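Local coordinates for kappa-carrageenase (Pseudoalteromonas carrageenovora, PDB 1DYP), which cleaves the (1->4)-beta-D-linkages between D-galactose 4-sulfate and 3,6-anhydro-D-galactose inside kappa-carrageenan chains, by its GH16 catalytic domain, at residues 229-237 with 250-260; 131-139 with 219-227. The protein carries 1 engineered substitution. All coordinates share one frame; numbering follows the deposited sequence. Where two conformers were deposited one is given.

Interaction 1. Residues 229-237 with 250-260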
loop_
_atom_site.group_PDB
_atom_site.type_symbol
_atom_site.label_atom_id
_atom_site.label_comp_id
_atom_site.label_asym_id
_atom_site.label_seq_id
_atom_site.Cartn_x
_atom_site.Cartn_y
_atom_site.Cartn_z
ATOM N N LEU A 229 -5.410 2.018 0.727
ATOM C CA LEU A 229 -5.808 0.702 0.245
ATOM C C LEU A 229 -5.802 0.900 -1.267
ATOM O O LEU A 229 -6.431 1.828 -1.778
ATOM C CB LEU A 229 -7.212 0.343 0.736
ATOM C CG LEU A 229 -7.315 0.033 2.234
ATOM C CD1 LEU A 229 -8.748 0.208 2.715
ATOM C CD2 LEU A 229 -6.816 -1.382 2.488
ATOM N N SER A 230 -5.072 0.062 -1.989
ATOM C CA SER A 230 -5.012 0.225 -3.434
ATOM C C SER A 230 -4.554 -1.049 -4.098
ATOM O O SER A 230 -3.993 -1.925 -3.454
ATOM C CB SER A 230 -4.040 1.352 -3.796
ATOM O OG SER A 230 -2.723 1.035 -3.370
ATOM N N GLN A 231 -4.801 -1.150 -5.396
ATOM C CA GLN A 231 -4.374 -2.322 -6.138
ATOM C C GLN A 231 -3.504 -1.864 -7.297
ATOM O O GLN A 231 -3.939 -1.088 -8.148
ATOM C CB GLN A 231 -5.582 -3.110 -6.643
ATOM C CG GLN A 231 -5.199 -4.389 -7.359
ATOM C CD GLN A 231 -6.336 -5.379 -7.418
ATOM O OE1 GLN A 231 -6.600 -6.097 -6.450
ATOM N NE2 GLN A 231 -7.027 -5.418 -8.550
ATOM N N GLY A 232 -2.263 -2.334 -7.311
ATOM C CA GLY A 232 -1.348 -1.946 -8.367
ATOM C C GLY A 232 -1.167 -3.016 -9.422
ATOM O O GLY A 232 -1.566 -4.163 -9.237
ATOM N N LEU A 233 -0.553 -2.630 -10.533
ATOM C CA LEU A 233 -0.298 -3.540 -11.641
ATOM C C LEU A 233 1.090 -4.153 -11.465
ATOM O O LEU A 233 2.000 -3.512 -10.927
ATOM C CB LEU A 233 -0.373 -2.769 -12.963
ATOM C CG LEU A 233 -0.587 -3.561 -14.251
ATOM C CD1 LEU A 233 -1.976 -4.209 -14.256
ATOM C CD2 LEU A 233 -0.438 -2.615 -15.438
ATOM N N ARG A 234 1.254 -5.391 -11.927
ATOM C CA ARG A 234 2.526 -6.097 -11.810
ATOM C C ARG A 234 2.784 -6.965 -13.034
ATOM O O ARG A 234 1.971 -7.012 -13.958
ATOM C CB ARG A 234 2.518 -6.990 -10.561
ATOM C CG ARG A 234 2.382 -6.241 -9.240
ATOM C CD ARG A 234 3.626 -5.413 -8.940
ATOM N NE ARG A 234 3.620 -4.856 -7.586
ATOM C CZ ARG A 234 3.077 -3.691 -7.250
ATOM N NH1 ARG A 234 2.484 -2.940 -8.168
ATOM N NH2 ARG A 234 3.142 -3.271 -5.991
ATOM N N ALA A 235 3.928 -7.641 -13.037
ATOM C CA ALA A 235 4.275 -8.539 -14.128
ATOM C C ALA A 235 3.109 -9.521 -14.231
ATOM O O ALA A 235 2.538 -9.921 -13.218
ATOM C CB ALA A 235 5.571 -9.277 -13.800
ATOM N N PRO A 236 2.783 -9.979 -15.445
ATOM C CA PRO A 236 3.392 -9.712 -16.752
ATOM C C PRO A 236 3.021 -8.416 -17.474
ATOM O O PRO A 236 3.281 -8.291 -18.671
ATOM C CB PRO A 236 2.969 -10.926 -17.560
ATOM C CG PRO A 236 1.552 -11.123 -17.083
ATOM C CD PRO A 236 1.675 -10.948 -15.576
ATOM N N HIS A 237 2.437 -7.456 -16.765
ATOM C CA HIS A 237 2.019 -6.209 -17.399
ATOM C C HIS A 237 2.932 -5.034 -17.114
ATOM O O HIS A 237 2.640 -3.902 -17.502
ATOM C CB HIS A 237 0.602 -5.875 -16.949
ATOM C CG HIS A 237 -0.342 -7.024 -17.092
ATOM N ND1 HIS A 237 -0.629 -7.596 -18.311
ATOM C CD2 HIS A 237 -1.024 -7.740 -16.167
ATOM C CE1 HIS A 237 -1.447 -8.617 -18.133
ATOM N NE2 HIS A 237 -1.701 -8.727 -16.841
ATOM N N ASN A 250 2.623 -6.953 -22.647
ATOM C CA ASN A 250 1.457 -7.765 -22.340
ATOM C C ASN A 250 0.348 -6.879 -21.808
ATOM O O ASN A 250 0.391 -6.425 -20.663
ATOM C CB ASN A 250 1.779 -8.840 -21.297
ATOM C CG ASN A 250 0.580 -9.725 -20.984
ATOM O OD1 ASN A 250 -0.557 -9.256 -20.941
ATOM N ND2 ASN A 250 0.833 -11.009 -20.749
ATOM N N LYS A 251 -0.645 -6.619 -22.651
ATOM C CA LYS A 251 -1.786 -5.802 -22.260
ATOM C C LYS A 251 -3.055 -6.613 -22.471
ATOM O O LYS A 251 -4.056 -6.122 -22.990
ATOM C CB LYS A 251 -1.821 -4.501 -23.071
ATOM C CG LYS A 251 -1.485 -4.653 -24.541
ATOM C CD LYS A 251 -1.287 -3.291 -25.196
ATOM C CE LYS A 251 -0.715 -3.431 -26.598
ATOM N NZ LYS A 251 -0.415 -2.108 -27.212
ATOM N N SER A 252 -2.996 -7.871 -22.053
ATOM C CA SER A 252 -4.122 -8.780 -22.185
ATOM C C SER A 252 -5.302 -8.352 -21.328
ATOM O O SER A 252 -5.130 -7.813 -20.232
ATOM C CB SER A 252 -3.705 -10.196 -21.785
ATOM O OG SER A 252 -4.803 -11.090 -21.859
ATOM N N ALA A 253 -6.501 -8.603 -21.839
ATOM C CA ALA A 253 -7.728 -8.279 -21.130
ATOM C C ALA A 253 -8.172 -9.499 -20.323
ATOM O O ALA A 253 -9.047 -9.402 -19.466
ATOM C CB ALA A 253 -8.819 -7.878 -22.121
ATOM N N GLU A 254 -7.566 -10.649 -20.603
ATOM C CA GLU A 254 -7.912 -11.875 -19.895
ATOM C C GLU A 254 -7.541 -11.727 -18.427
ATOM O O GLU A 254 -6.438 -11.287 -18.101
ATOM C CB GLU A 254 -7.168 -13.069 -20.493
ATOM C CG GLU A 254 -7.330 -13.219 -21.998
ATOM C CD GLU A 254 -6.689 -14.491 -22.524
ATOM O OE1 GLU A 254 -5.552 -14.800 -22.111
ATOM O OE2 GLU A 254 -7.318 -15.177 -23.357
ATOM N N GLY A 255 -8.467 -12.091 -17.546
ATOM C CA GLY A 255 -8.205 -11.984 -16.125
ATOM C C GLY A 255 -8.641 -10.642 -15.570
ATOM O O GLY A 255 -8.491 -10.377 -14.377
ATOM N N PHE A 256 -9.167 -9.785 -16.438
ATOM C CA PHE A 256 -9.646 -8.471 -16.022
ATOM C C PHE A 256 -11.098 -8.297 -16.441
ATOM O O PHE A 256 -11.525 -8.836 -17.458
ATOM C CB PHE A 256 -8.793 -7.358 -16.639
ATOM C CG PHE A 256 -7.370 -7.367 -16.171
ATOM C CD1 PHE A 256 -6.424 -8.177 -16.791
ATOM C CD2 PHE A 256 -6.986 -6.604 -15.075
ATOM C CE1 PHE A 256 -5.114 -8.229 -16.321
ATOM C CE2 PHE A 256 -5.680 -6.651 -14.595
ATOM C CZ PHE A 256 -4.743 -7.464 -15.219
ATOM N N PRO A 257 -11.879 -7.543 -15.658
ATOM C CA PRO A 257 -11.461 -6.866 -14.427
ATOM C C PRO A 257 -11.223 -7.840 -13.280
ATOM O O PRO A 257 -11.752 -8.955 -13.272
ATOM C CB PRO A 257 -12.630 -5.934 -14.140
ATOM C CG PRO A 257 -13.800 -6.748 -14.604
ATOM C CD PRO A 257 -13.307 -7.297 -15.929
ATOM N N THR A 258 -10.408 -7.414 -12.323
ATOM C CA THR A 258 -10.120 -8.222 -11.148
ATOM C C THR A 258 -10.106 -7.227 -9.994
ATOM O O THR A 258 -9.649 -6.095 -10.150
ATOM C CB THR A 258 -8.782 -8.979 -11.292
ATOM O OG1 THR A 258 -8.681 -9.956 -10.252
ATOM C CG2 THR A 258 -7.601 -8.028 -11.230
ATOM N N SER A 259 -10.594 -7.647 -8.834
ATOM C CA SER A 259 -10.663 -6.736 -7.703
ATOM C C SER A 259 -10.332 -7.333 -6.350
ATOM O O SER A 259 -10.558 -8.516 -6.096
ATOM C CB SER A 259 -12.062 -6.132 -7.638
ATOM O OG SER A 259 -13.031 -7.161 -7.553
HETATM N N MSE A 260 -9.804 -6.483 -5.480
HETATM C CA MSE A 260 -9.461 -6.876 -4.131
HETATM C C MSE A 260 -10.651 -6.312 -3.361
HETATM O O MSE A 260 -11.270 -5.331 -3.792
HETATM C CB MSE A 260 -8.178 -6.177 -3.674
HETATM C CG MSE A 260 -8.315 -4.663 -3.583
HETATM SE SE MSE A 260 -6.712 -3.743 -3.007
HETATM C CE MSE A 260 -6.864 -3.962 -1.106
#

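Interaction 2. Residues 131-139 with 219-227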
loop_
_atom_site.group_PDB
_atom_site.type_symbol
_atom_site.label_atom_id
_atom_site.label_comp_id
_atom_site.label_asym_id
_atom_site.label_seq_id
_atom_site.Cartn_x
_atom_site.Cartn_y
_atom_site.Cartn_z
ATOM N N GLY A 131 20.817 12.584 7.898
ATOM C CA GLY A 131 19.873 11.797 8.669
ATOM C C GLY A 131 18.421 12.199 8.492
ATOM O O GLY A 131 17.525 11.512 8.984
ATOM N N ASP A 132 18.179 13.313 7.810
ATOM C CA ASP A 132 16.811 13.765 7.577
ATOM C C ASP A 132 16.058 12.749 6.728
ATOM O O ASP A 132 16.606 12.192 5.778
ATOM C CB ASP A 132 16.796 15.109 6.845
ATOM C CG ASP A 132 16.785 16.296 7.789
ATOM O OD1 ASP A 132 16.785 16.101 9.023
ATOM O OD2 ASP A 132 16.769 17.434 7.282
ATOM N N VAL A 133 14.798 12.519 7.080
ATOM C CA VAL A 133 13.952 11.594 6.339
ATOM C C VAL A 133 12.963 12.435 5.541
ATOM O O VAL A 133 12.151 13.165 6.112
ATOM C CB VAL A 133 13.185 10.653 7.287
ATOM C CG1 VAL A 133 12.201 9.806 6.496
ATOM C CG2 VAL A 133 14.172 9.760 8.036
ATOM N N GLN A 134 13.045 12.337 4.219
ATOM C CA GLN A 134 12.179 13.109 3.336
ATOM C C GLN A 134 10.898 12.377 2.972
ATOM O O GLN A 134 9.933 12.992 2.526
ATOM C CB GLN A 134 12.907 13.451 2.035
ATOM C CG GLN A 134 14.285 14.062 2.203
ATOM C CD GLN A 134 14.847 14.580 0.890
ATOM O OE1 GLN A 134 14.527 14.068 -0.183
ATOM N NE2 GLN A 134 15.700 15.595 0.971
ATOM N N TYR A 135 10.900 11.062 3.150
ATOM C CA TYR A 135 9.746 10.246 2.794
ATOM C C TYR A 135 9.680 8.985 3.640
ATOM O O TYR A 135 10.693 8.320 3.852
ATOM C CB TYR A 135 9.844 9.863 1.313
ATOM C CG TYR A 135 8.778 8.906 0.826
ATOM C CD1 TYR A 135 7.456 9.324 0.677
ATOM C CD2 TYR A 135 9.095 7.585 0.505
ATOM C CE1 TYR A 135 6.472 8.448 0.218
ATOM C CE2 TYR A 135 8.116 6.700 0.046
ATOM C CZ TYR A 135 6.809 7.140 -0.095
ATOM O OH TYR A 135 5.835 6.281 -0.550
ATOM N N SER A 136 8.482 8.664 4.122
ATOM C CA SER A 136 8.261 7.468 4.930
ATOM C C SER A 136 7.089 6.681 4.360
ATOM O O SER A 136 6.034 7.244 4.070
ATOM C CB SER A 136 7.937 7.835 6.381
ATOM O OG SER A 136 9.005 8.524 7.005
ATOM N N GLU A 137 7.276 5.374 4.209
ATOM C CA GLU A 137 6.227 4.508 3.692
ATOM C C GLU A 137 6.245 3.180 4.426
ATOM O O GLU A 137 7.277 2.513 4.490
ATOM C CB GLU A 137 6.432 4.244 2.197
ATOM C CG GLU A 137 5.392 3.308 1.579
ATOM C CD GLU A 137 5.737 2.908 0.155
ATOM O OE1 GLU A 137 6.391 3.710 -0.543
ATOM O OE2 GLU A 137 5.346 1.802 -0.275
ATOM N N ILE A 138 5.107 2.812 5.002
ATOM C CA ILE A 138 4.990 1.535 5.693
ATOM C C ILE A 138 3.973 0.711 4.922
ATOM O O ILE A 138 2.825 1.118 4.756
ATOM C CB ILE A 138 4.504 1.690 7.149
ATOM C CG1 ILE A 138 5.534 2.472 7.968
ATOM C CG2 ILE A 138 4.295 0.302 7.765
ATOM C CD1 ILE A 138 5.154 2.671 9.433
ATOM N N ASP A 139 4.404 -0.443 4.432
ATOM C CA ASP A 139 3.515 -1.312 3.678
ATOM C C ASP A 139 3.037 -2.418 4.605
ATOM O O ASP A 139 3.799 -3.322 4.946
ATOM C CB ASP A 139 4.272 -1.876 2.483
ATOM C CG ASP A 139 4.900 -0.784 1.651
ATOM O OD1 ASP A 139 4.141 0.010 1.056
ATOM O OD2 ASP A 139 6.145 -0.701 1.617
ATOM N N LEU A 219 13.364 3.204 12.157
ATOM C CA LEU A 219 14.455 4.137 11.934
ATOM C C LEU A 219 14.036 5.360 11.141
ATOM O O LEU A 219 14.424 6.485 11.470
ATOM C CB LEU A 219 15.586 3.441 11.175
ATOM C CG LEU A 219 16.159 2.154 11.768
ATOM C CD1 LEU A 219 17.131 1.536 10.779
ATOM C CD2 LEU A 219 16.843 2.453 13.090
ATOM N N TYR A 220 13.237 5.139 10.104
ATOM C CA TYR A 220 12.835 6.222 9.212
ATOM C C TYR A 220 11.343 6.336 8.929
ATOM O O TYR A 220 10.957 6.827 7.871
ATOM C CB TYR A 220 13.563 6.048 7.877
ATOM C CG TYR A 220 15.021 5.682 8.022
ATOM C CD1 TYR A 220 15.915 6.547 8.646
ATOM C CD2 TYR A 220 15.509 4.464 7.541
ATOM C CE1 TYR A 220 17.256 6.214 8.790
ATOM C CE2 TYR A 220 16.854 4.122 7.681
ATOM C CZ TYR A 220 17.720 5.004 8.307
ATOM O OH TYR A 220 19.053 4.689 8.446
ATOM N N TRP A 221 10.505 5.913 9.866
ATOM C CA TRP A 221 9.069 5.968 9.635
ATOM C C TRP A 221 8.307 6.702 10.735
ATOM O O TRP A 221 7.420 6.146 11.385
ATOM C CB TRP A 221 8.559 4.535 9.429
ATOM C CG TRP A 221 9.254 3.907 8.254
ATOM C CD1 TRP A 221 8.932 4.065 6.935
ATOM C CD2 TRP A 221 10.495 3.184 8.276
ATOM N NE1 TRP A 221 9.900 3.502 6.136
ATOM C CE2 TRP A 221 10.871 2.956 6.933
ATOM C CE3 TRP A 221 11.328 2.714 9.302
ATOM C CZ2 TRP A 221 12.046 2.279 6.587
ATOM C CZ3 TRP A 221 12.498 2.039 8.957
ATOM C CH2 TRP A 221 12.845 1.830 7.610
ATOM N N HIS A 222 8.665 7.969 10.928
ATOM C CA HIS A 222 8.025 8.803 11.940
ATOM C C HIS A 222 7.250 9.959 11.312
ATOM O O HIS A 222 6.634 10.762 12.018
ATOM C CB HIS A 222 9.069 9.359 12.915
ATOM C CG HIS A 222 9.905 8.305 13.570
ATOM N ND1 HIS A 222 11.118 7.895 13.060
ATOM C CD2 HIS A 222 9.689 7.556 14.677
ATOM C CE1 HIS A 222 11.613 6.939 13.824
ATOM N NE2 HIS A 222 10.765 6.712 14.812
ATOM N N ARG A 223 7.287 10.048 9.987
ATOM C CA ARG A 223 6.571 11.104 9.283
ATOM C C ARG A 223 5.074 10.831 9.266
ATOM O O ARG A 223 4.630 9.719 9.551
ATOM C CB ARG A 223 7.075 11.228 7.842
ATOM C CG ARG A 223 8.451 11.855 7.714
ATOM C CD ARG A 223 8.922 11.867 6.271
ATOM N NE ARG A 223 8.036 12.631 5.395
ATOM C CZ ARG A 223 7.944 13.957 5.380
ATOM N NH1 ARG A 223 8.685 14.691 6.200
ATOM N NH2 ARG A 223 7.114 14.551 4.532
ATOM N N GLN A 224 4.304 11.866 8.941
ATOM C CA GLN A 224 2.855 11.762 8.851
ATOM C C GLN A 224 2.533 11.024 7.560
ATOM O O GLN A 224 2.956 11.439 6.479
ATOM C CB GLN A 224 2.237 13.159 8.822
ATOM C CG GLN A 224 2.307 13.893 10.146
ATOM C CD GLN A 224 1.460 13.227 11.204
ATOM O OE1 GLN A 224 0.290 12.917 10.971
ATOM N NE2 GLN A 224 2.041 13.000 12.376
HETATM N N MSE A 225 1.779 9.937 7.671
HETATM C CA MSE A 225 1.448 9.134 6.503
HETATM C C MSE A 225 -0.049 8.926 6.319
HETATM O O MSE A 225 -0.791 8.781 7.290
HETATM C CB MSE A 225 2.148 7.777 6.614
HETATM C CG MSE A 225 3.658 7.897 6.793
HETATM SE SE MSE A 225 4.543 6.236 7.262
HETATM C CE MSE A 225 4.240 6.297 9.165
ATOM N N ASN A 226 -0.480 8.928 5.059
ATOM C CA ASN A 226 -1.883 8.713 4.713
ATOM C C ASN A 226 -2.126 7.222 4.564
ATOM O O ASN A 226 -1.407 6.544 3.832
ATOM C CB ASN A 226 -2.241 9.407 3.394
ATOM C CG ASN A 226 -2.054 10.904 3.456
ATOM O OD1 ASN A 226 -0.928 11.407 3.383
ATOM N ND2 ASN A 226 -3.157 11.631 3.605
ATOM N N LEU A 227 -3.142 6.716 5.256
ATOM C CA LEU A 227 -3.474 5.296 5.203
ATOM C C LEU A 227 -4.117 4.996 3.857
ATOM O O LEU A 227 -5.094 5.638 3.468
ATOM C CB LEU A 227 -4.425 4.941 6.337
ATOM C CG LEU A 227 -4.578 3.444 6.591
ATOM C CD1 LEU A 227 -3.212 2.817 6.882
ATOM C CD2 LEU A 227 -5.527 3.247 7.764
HETATM O O HOH W 1 10.687 14.091 8.200
#

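Interaction 1. Residues 229-237 with 250-260
Gln231 and Met260, present as selenomethionine, pass each other in opposite directions between two strands of the jelly-roll beta-sandwich of family GH16. The axes of 229-233 and 258-260 lie 8.0 Å apart at 145°, with no backbone hydrogen bonds between them, as fits strands of facing sheets. Packing is tight here. Gln231 OE1 stands 3.2 Å from Met260 CB, and Met260 SE reaches back to 3.3 Å from Ser230 O. The long Gln231 chain, with CG anti to the backbone N (chi1 -177°), crosses the gap between the strands and brings NE2 to Thr258 O; that bond is weak, and the stronger partner of NE2 is Thr59 OG1. On the other side of the strand, Ser230 OG is hydrogen-bonded to Trp118 NE1, and the Ser230 side chain lies about 8 Å from those of the catalytic Asp139 and Glu142.

Packing is loose at Leu233, whose CD1 is 4.4 Å from Phe256 CZ, and closes again at the buried His237. There an edge of Phe256 is directed at the face of His237 in an offset edge-to-face pair, centroids 5.3 Å apart and planes at 71°. Tyr84 meets both rings. At the solvent side Pro236 is exposed and Asn250 partly so, with Asn250 ND2 against Pro236 CG. Asn250 OD1 accepts from the backbone N of Ser252, 3.0 Å away, in an Asx turn that shapes the loop beside the histidine. The loop is fastened by a nearly straight bond: His237 ND1 donates to Asn250 O over 2.8 Å, with the acceptor in the imidazole plane and the donor well above the carbonyl plane.

Interaction 2. Residues 131-139 with 219-227
Ser136 OG donates to Tyr220 O over 2.7 Å, the shortest polar link between 131-139 and 219-227; the donor is tilted 26° from the carbonyl plane. The hydroxyl is also walled in by aliphatic carbon, with Arg223 CD 3.4 Å from Ser136 OG. Bent at chi3 (60°), the Arg223 chain turns its guanidinium over the backbone of the beta bulge at Gln134 and Tyr135, and one face lies above Gln134 O. No hydrogen bond forms there. Instead, water 1, in the guanidinium plane, accepts from Arg223 NH1 at 2.9 Å and donates to Val133 O, while the strongest partner of the group is Thr122.

Apolar contacts flank this polar centre. Val133 CG2 rests 3.7 Å from Tyr220 CD1, the two side chains crossing at about a right angle. Deeper in, Ile138 CD1 touches both Trp221 CB and Met225 CE, 3.7 Å from the latter. Trp221 sets its CD1 edge toward the backbone N of Glu137, the nucleophile, and NE1 is satisfied by His157 O. On the other side of the strand, Tyr135 OH gives a 2.6 Å bond to Glu137 OE1, consistent with Tyr135 orienting the nucleophile's carboxylate. In the fold, the loop leading into strand 225-233 packs on strand 133-139; strand 113-120 pairs antiparallel with both strands, and strand 151-162 lies on the other flank of 133-139.

From the N terminus, the first segment reached is 131-139, on the strand that carries Glu137 and Asp139. Interaction 2 closes when the chain returns at 219-227, after 79 residues that include strands 151-162, 193-199, 203-208 and 211-217. After a single intervening residue 229-237 begins, and interaction 1 closes a loop of only 12 residues, which holds the hairpin 238-241 with 244-247. The two closures follow in series, neither nested nor crossed, with centres 28 Å apart. Strand 225-233 is common to both: the loop leading into it is tied to the catalytic strand, its end to strand 258-270. Just beyond that end comes Arg234, whose side chain lies about 8 Å from that of Glu137.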